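Local coordinates for protein nucleotidyl transferase (Methanothermobacter thermautotrophicus, PDB 6PLJ) that probably transfers nucleotidyl groups and may take part in the synthesis of the pseudomurein cell wall, at residues R37-M42 with I220-S224; D132-V136 with I229-F233. All blocks are in the same frame, centred on the assembly; numbering follows the deposited sequence. Where two conformers were deposited one is given.

Interaction 1 of 2, residues R37-M42 with I220-S224; sequences RMMRDM and INHYS. With NA (sodium ion), chain J.
Asp41 turns its carboxylate from helix 36-44 onto the start of helix 223-236 and meets His222 nearly in plane. The carboxylate and imidazole planes lie 11° apart. His222 ND1 donates to Asp41 OD2 at 2.9 Å, on the syn lone pair. Tyr223 N donates to the anti lone pair of Asp41 OD2, also at 2.9 Å and somewhat straighter. His222 is the N-cap residue of helix 223-236, so Asp41 takes up an N-H of the first turn. A water joins Asp41 OD2 to the N of Ser224 beside it. Within helix 36-44 Arg37 forms a salt bridge to the other oxygen, with Arg37 NH2 2.9 Å from Asp41 OD1. Arg37 CG lies anti to the backbone N (chi1 -174°), which carries it to 3.4 Å from His222 CE1. The guanidinium and imidazole planes are 24° apart there.

Apolar groups close the other flank. Met42 reaches across Tyr223 at about a right angle. Met42 CG sits over one face of the Tyr223 ring, 3.8 Å from the ring centroid, in a CH-pi contact. Met42 SD lies obliquely to the ring, a Met-aromatic contact. Met38 bends at chi2 and chi3 and brings Met38 SD to 3.5 Å from Ile220 CG2. A second water bridges Met38 N and Asn221 O. The backbone O of Asp41 also binds the sodium ion, at 2.9 Å.

With an alanine in place of Asp41, His222 ND1 and Tyr223 N would probably lose this shared acceptor, and Arg37 its salt-bridge mate. The carboxylate thus ties two helices together, and its charge probably suits both the nearby guanidinium and the positive end of the helix dipole.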
loop_
_atom_site.group_PDB
_atom_site.type_symbol
_atom_site.label_atom_id
_atom_site.label_comp_id
_atom_site.label_asym_id
_atom_site.label_seq_id
_atom_site.Cartn_x
_atom_site.Cartn_y
_atom_site.Cartn_z
ATOM N N ARG A 37 -17.267 -1.163 -3.578
ATOM C CA ARG A 37 -17.602 -0.124 -4.561
ATOM C C ARG A 37 -17.150 -0.517 -5.953
ATOM O O ARG A 37 -17.912 -0.393 -6.929
ATOM C CB ARG A 37 -17.003 1.224 -4.139
ATOM C CG ARG A 37 -17.394 2.407 -5.007
ATOM C CD ARG A 37 -18.877 2.623 -5.032
ATOM N NE ARG A 37 -19.522 2.008 -6.183
ATOM C CZ ARG A 37 -20.831 1.989 -6.398
ATOM N NH1 ARG A 37 -21.684 2.514 -5.506
ATOM N NH2 ARG A 37 -21.293 1.421 -7.499
ATOM N N MET A 38 -15.943 -1.052 -6.060
ATOM C CA MET A 38 -15.428 -1.400 -7.366
ATOM C C MET A 38 -16.186 -2.582 -7.962
ATOM O O MET A 38 -16.433 -2.603 -9.160
ATOM C CB MET A 38 -13.932 -1.681 -7.328
ATOM C CG MET A 38 -13.311 -1.578 -8.714
ATOM S SD MET A 38 -12.176 -2.896 -9.106
ATOM C CE MET A 38 -13.243 -4.331 -8.944
ATOM N N MET A 39 -16.556 -3.563 -7.132
ATOM C CA MET A 39 -17.321 -4.713 -7.592
ATOM C C MET A 39 -18.711 -4.300 -8.050
ATOM O O MET A 39 -19.174 -4.780 -9.081
ATOM C CB MET A 39 -17.401 -5.783 -6.510
ATOM C CG MET A 39 -16.027 -6.364 -6.239
ATOM S SD MET A 39 -16.073 -7.674 -5.020
ATOM C CE MET A 39 -16.653 -9.025 -5.997
ATOM N N ARG A 40 -19.341 -3.398 -7.304
ATOM C CA ARG A 40 -20.652 -2.858 -7.694
ATOM C C ARG A 40 -20.541 -2.091 -9.003
ATOM O O ARG A 40 -21.432 -2.194 -9.863
ATOM C CB ARG A 40 -21.215 -1.948 -6.617
ATOM C CG ARG A 40 -21.612 -2.680 -5.337
ATOM C CD ARG A 40 -22.057 -1.683 -4.298
ATOM N NE ARG A 40 -23.364 -1.110 -4.611
ATOM C CZ ARG A 40 -24.537 -1.708 -4.361
ATOM N NH1 ARG A 40 -24.600 -2.909 -3.780
ATOM N NH2 ARG A 40 -25.675 -1.102 -4.684
ATOM N N ASP A 41 -19.457 -1.330 -9.164
ATOM C CA ASP A 41 -19.238 -0.636 -10.437
ATOM C C ASP A 41 -19.234 -1.603 -11.618
ATOM O O ASP A 41 -19.773 -1.296 -12.693
ATOM C CB ASP A 41 -17.901 0.130 -10.450
ATOM C CG ASP A 41 -17.893 1.385 -9.593
ATOM O OD1 ASP A 41 -18.935 1.864 -9.092
ATOM O OD2 ASP A 41 -16.778 1.936 -9.431
ATOM N N MET A 42 -18.569 -2.735 -11.453
ATOM C CA MET A 42 -18.525 -3.753 -12.491
ATOM C C MET A 42 -19.911 -4.304 -12.769
ATOM O O MET A 42 -20.297 -4.436 -13.933
ATOM C CB MET A 42 -17.574 -4.883 -12.121
ATOM C CG MET A 42 -16.133 -4.419 -12.131
ATOM S SD MET A 42 -14.948 -5.739 -11.911
ATOM C CE MET A 42 -14.965 -6.520 -13.520
ATOM N N ILE A 220 -7.286 1.718 -6.376
ATOM C CA ILE A 220 -8.476 1.219 -7.062
ATOM C C ILE A 220 -9.644 1.236 -6.090
ATOM O O ILE A 220 -9.807 0.317 -5.280
ATOM C CB ILE A 220 -8.259 -0.165 -7.667
ATOM C CG1 ILE A 220 -7.132 -0.091 -8.693
ATOM C CG2 ILE A 220 -9.558 -0.658 -8.322
ATOM C CD1 ILE A 220 -6.624 -1.442 -9.145
ATOM N N ASN A 221 -10.412 2.312 -6.141
ATOM C CA ASN A 221 -11.616 2.439 -5.347
ATOM C C ASN A 221 -12.812 2.202 -6.249
ATOM O O ASN A 221 -13.724 1.441 -5.913
ATOM C CB ASN A 221 -11.685 3.816 -4.709
ATOM C CG ASN A 221 -12.937 4.004 -3.888
ATOM O OD1 ASN A 221 -13.317 3.124 -3.112
ATOM N ND2 ASN A 221 -13.599 5.144 -4.062
ATOM N N HIS A 222 -12.814 2.880 -7.391
ATOM C CA HIS A 222 -13.816 2.668 -8.438
ATOM C C HIS A 222 -13.234 1.866 -9.586
ATOM O O HIS A 222 -12.022 1.838 -9.782
ATOM C CB HIS A 222 -14.331 4.019 -8.963
ATOM C CG HIS A 222 -15.232 4.726 -8.007
ATOM N ND1 HIS A 222 -16.566 4.410 -7.875
ATOM C CD2 HIS A 222 -14.985 5.706 -7.109
ATOM C CE1 HIS A 222 -17.109 5.184 -6.952
ATOM N NE2 HIS A 222 -16.169 5.975 -6.468
ATOM N N TYR A 223 -14.095 1.226 -10.374
ATOM C CA TYR A 223 -13.639 0.494 -11.537
ATOM C C TYR A 223 -12.907 1.422 -12.512
ATOM O O TYR A 223 -11.930 1.016 -13.146
ATOM C CB TYR A 223 -14.804 -0.252 -12.206
ATOM C CG TYR A 223 -14.398 -1.193 -13.301
ATOM C CD1 TYR A 223 -13.567 -2.287 -13.051
ATOM C CD2 TYR A 223 -14.854 -1.000 -14.601
ATOM C CE1 TYR A 223 -13.193 -3.148 -14.069
ATOM C CE2 TYR A 223 -14.493 -1.863 -15.612
ATOM C CZ TYR A 223 -13.669 -2.924 -15.348
ATOM O OH TYR A 223 -13.335 -3.746 -16.390
ATOM N N SER A 224 -13.364 2.668 -12.604
ATOM C CA SER A 224 -12.693 3.680 -13.440
ATOM C C SER A 224 -11.223 3.872 -13.051
ATOM O O SER A 224 -10.402 4.161 -13.906
ATOM C CB SER A 224 -13.454 5.001 -13.406
ATOM O OG SER A 224 -13.571 5.515 -12.100
HETATM NA NA NA J . -20.090 1.549 -13.164
HETATM O O HOH W 1 -13.848 -0.470 -3.955
HETATM O O HOH W 2 -16.124 3.226 -12.008
HETATM O O HOH W 3 -21.033 2.774 -11.184
#

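Interaction 2 of 2, residues D132-V136 with I229-F233; sequences DQPAV and IRDHF. With EDO (1,2-ethanediol), chain E.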
loop_
_atom_site.group_PDB
_atom_site.type_symbol
_atom_site.label_atom_id
_atom_site.label_comp_id
_atom_site.label_asym_id
_atom_site.label_seq_id
_atom_site.Cartn_x
_atom_site.Cartn_y
_atom_site.Cartn_z
ATOM N N ASP A 132 -3.965 -2.449 -3.551
ATOM C CA ASP A 132 -4.785 -1.906 -4.631
ATOM C C ASP A 132 -4.229 -0.643 -5.273
ATOM O O ASP A 132 -4.958 0.071 -5.953
ATOM C CB ASP A 132 -6.222 -1.645 -4.153
ATOM C CG ASP A 132 -6.323 -0.539 -3.129
ATOM O OD1 ASP A 132 -5.307 0.115 -2.796
ATOM O OD2 ASP A 132 -7.455 -0.325 -2.627
ATOM N N GLN A 133 -2.941 -0.383 -5.084
ATOM C CA GLN A 133 -2.288 0.784 -5.656
ATOM C C GLN A 133 -1.090 0.302 -6.480
ATOM O O GLN A 133 0.079 0.532 -6.120
ATOM C CB GLN A 133 -1.899 1.703 -4.512
ATOM C CG GLN A 133 -1.450 3.095 -4.904
ATOM C CD GLN A 133 -1.111 3.956 -3.699
ATOM O OE1 GLN A 133 -1.346 3.571 -2.558
ATOM N NE2 GLN A 133 -0.558 5.127 -3.953
ATOM N N PRO A 134 -1.369 -0.346 -7.620
ATOM C CA PRO A 134 -0.338 -1.104 -8.325
ATOM C C PRO A 134 0.533 -0.306 -9.286
ATOM O O PRO A 134 1.433 -0.892 -9.869
ATOM C CB PRO A 134 -1.156 -2.125 -9.118
ATOM C CG PRO A 134 -2.394 -1.380 -9.445
ATOM C CD PRO A 134 -2.704 -0.627 -8.185
ATOM N N ALA A 135 0.268 0.985 -9.472
ATOM C CA ALA A 135 1.034 1.784 -10.425
ATOM C C ALA A 135 2.184 2.545 -9.794
ATOM O O ALA A 135 2.821 3.336 -10.479
ATOM C CB ALA A 135 0.110 2.747 -11.173
ATOM N N VAL A 136 2.500 2.294 -8.520
ATOM C CA VAL A 136 3.650 2.964 -7.921
ATOM C C VAL A 136 4.909 2.307 -8.483
ATOM O O VAL A 136 5.034 1.090 -8.462
ATOM C CB VAL A 136 3.699 2.901 -6.383
ATOM C CG1 VAL A 136 4.735 3.890 -5.887
ATOM C CG2 VAL A 136 2.365 3.250 -5.742
ATOM N N ILE A 229 -5.465 2.943 -14.537
ATOM C CA ILE A 229 -4.198 2.277 -14.325
ATOM C C ILE A 229 -3.884 1.337 -15.485
ATOM O O ILE A 229 -2.763 1.315 -15.981
ATOM C CB ILE A 229 -4.192 1.512 -12.986
ATOM C CG1 ILE A 229 -4.182 2.514 -11.834
ATOM C CG2 ILE A 229 -3.007 0.555 -12.915
ATOM C CD1 ILE A 229 -4.608 1.934 -10.502
ATOM N N ARG A 230 -4.874 0.573 -15.909
ATOM C CA ARG A 230 -4.657 -0.378 -17.019
ATOM C C ARG A 230 -4.204 0.390 -18.268
ATOM O O ARG A 230 -3.343 -0.069 -18.935
ATOM C CB ARG A 230 -5.923 -1.207 -17.274
ATOM C CG ARG A 230 -5.820 -2.180 -18.438
ATOM C CD ARG A 230 -7.134 -2.934 -18.662
ATOM N NE ARG A 230 -8.043 -2.162 -19.487
ATOM C CZ ARG A 230 -9.297 -2.491 -19.776
ATOM N NH1 ARG A 230 -10.018 -1.687 -20.538
ATOM N NH2 ARG A 230 -9.838 -3.594 -19.291
ATOM N N ASP A 231 -4.831 1.524 -18.543
ATOM C CA ASP A 231 -4.447 2.328 -19.712
ATOM C C ASP A 231 -2.993 2.791 -19.634
ATOM O O ASP A 231 -2.278 2.806 -20.650
ATOM C CB ASP A 231 -5.374 3.533 -19.883
ATOM C CG ASP A 231 -6.771 3.146 -20.365
ATOM O OD1 ASP A 231 -6.990 1.996 -20.807
ATOM O OD2 ASP A 231 -7.656 4.013 -20.273
ATOM N N HIS A 232 -2.551 3.163 -18.438
ATOM C CA HIS A 232 -1.148 3.533 -18.223
ATOM C C HIS A 232 -0.199 2.365 -18.495
ATOM O O HIS A 232 0.822 2.539 -19.162
ATOM C CB HIS A 232 -0.975 4.038 -16.795
ATOM C CG HIS A 232 0.436 4.079 -16.317
ATOM N ND1 HIS A 232 1.366 4.958 -16.812
ATOM C CD2 HIS A 232 1.057 3.382 -15.339
ATOM C CE1 HIS A 232 2.511 4.793 -16.170
ATOM N NE2 HIS A 232 2.349 3.835 -15.274
ATOM N N PHE A 233 -0.547 1.198 -17.952
ATOM C CA PHE A 233 0.229 -0.032 -18.142
ATOM C C PHE A 233 0.310 -0.411 -19.631
ATOM O O PHE A 233 1.399 -0.716 -20.131
ATOM C CB PHE A 233 -0.354 -1.178 -17.295
ATOM C CG PHE A 233 0.212 -1.257 -15.894
ATOM C CD1 PHE A 233 -0.024 -0.255 -14.971
ATOM C CD2 PHE A 233 0.975 -2.347 -15.503
ATOM C CE1 PHE A 233 0.505 -0.322 -13.696
ATOM C CE2 PHE A 233 1.498 -2.426 -14.226
ATOM C CZ PHE A 233 1.259 -1.416 -13.319
HETATM C C1 EDO E . -11.442 3.457 -20.218
HETATM O O1 EDO E . -10.143 3.073 -20.674
HETATM C C2 EDO E . -11.303 4.683 -19.332
HETATM O O2 EDO E . -9.955 4.763 -18.850
HETATM O O HOH W 4 3.857 3.422 -12.982
#
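Ile229 holds CG1 anti to its carbonyl carbon (chi1 -70°), while CG2 stands on the far side from the backbone N. This sets CD1, at the end of the CG1 branch, and CG2 against the turn of residues 133-136. It is a type I beta turn, Gln133 to Val136, in the loop that leads from strand 125-130 to helix 138-147. Strand 125-130 belongs to the mixed central sheet of the MobA-like domain. The contact thus joins a loop after a central strand to the C-terminal helix.

Pro134 and Ile229 cross at about a right angle. Ile229 CD1 touches Pro134 CD at 3.9 Å. Ile229 CG2 serves both turn residues, with Pro134 CG at 4.0 Å and Ala135 CB at 4.2 Å. Ala135 points its methyl group at the helix and fits between Ile229 and the aromatic side chains one turn on. Phe233 was modelled in two conformers. In the conformer given, it presents its ring edge to the turn, and the turn atoms lie near the ring plane. In that conformer Phe233 CE1 is 4.0 Å from Ala135 CB, and Phe233 CZ is 3.5 Å from the carbonyl O of Pro134.

No direct hydrogen bond links the turn to the helix. The meeting is mostly apolar and buried. Leu57 of strand 56-57 touches Pro134, Ile229 and Phe233, and helix 62-72 packs on Pro134 through Val62, Ala65 and Thr66. His232 adds a polar link at one end of the contact. A single water bridges the two segments there, 2.7 Å from Ala135 O, to which it donates, and 2.8 Å from His232 NE2.

Both interactions use helix 223-236. Interaction 1 takes the N-terminal end of the helix and the loop before it. Interaction 2 takes a face farther along. The centre of interaction 1 lies about 18 Å from the centre of the chain, and the contact is partly buried. It relies on charge and hydrogen bonds, with buried methionines beside these bonds. The centre of interaction 2 lies about 13 Å from the centre of the chain; this contact is buried and mainly apolar. The two meet at Ile220. Ile220 N probably donates to Asp132 O, at 2.9 Å, and Ile220 CG1 packs on Ile229 CD1. Together they join the helix to helix 36-44 and to the loop after strand 125-130.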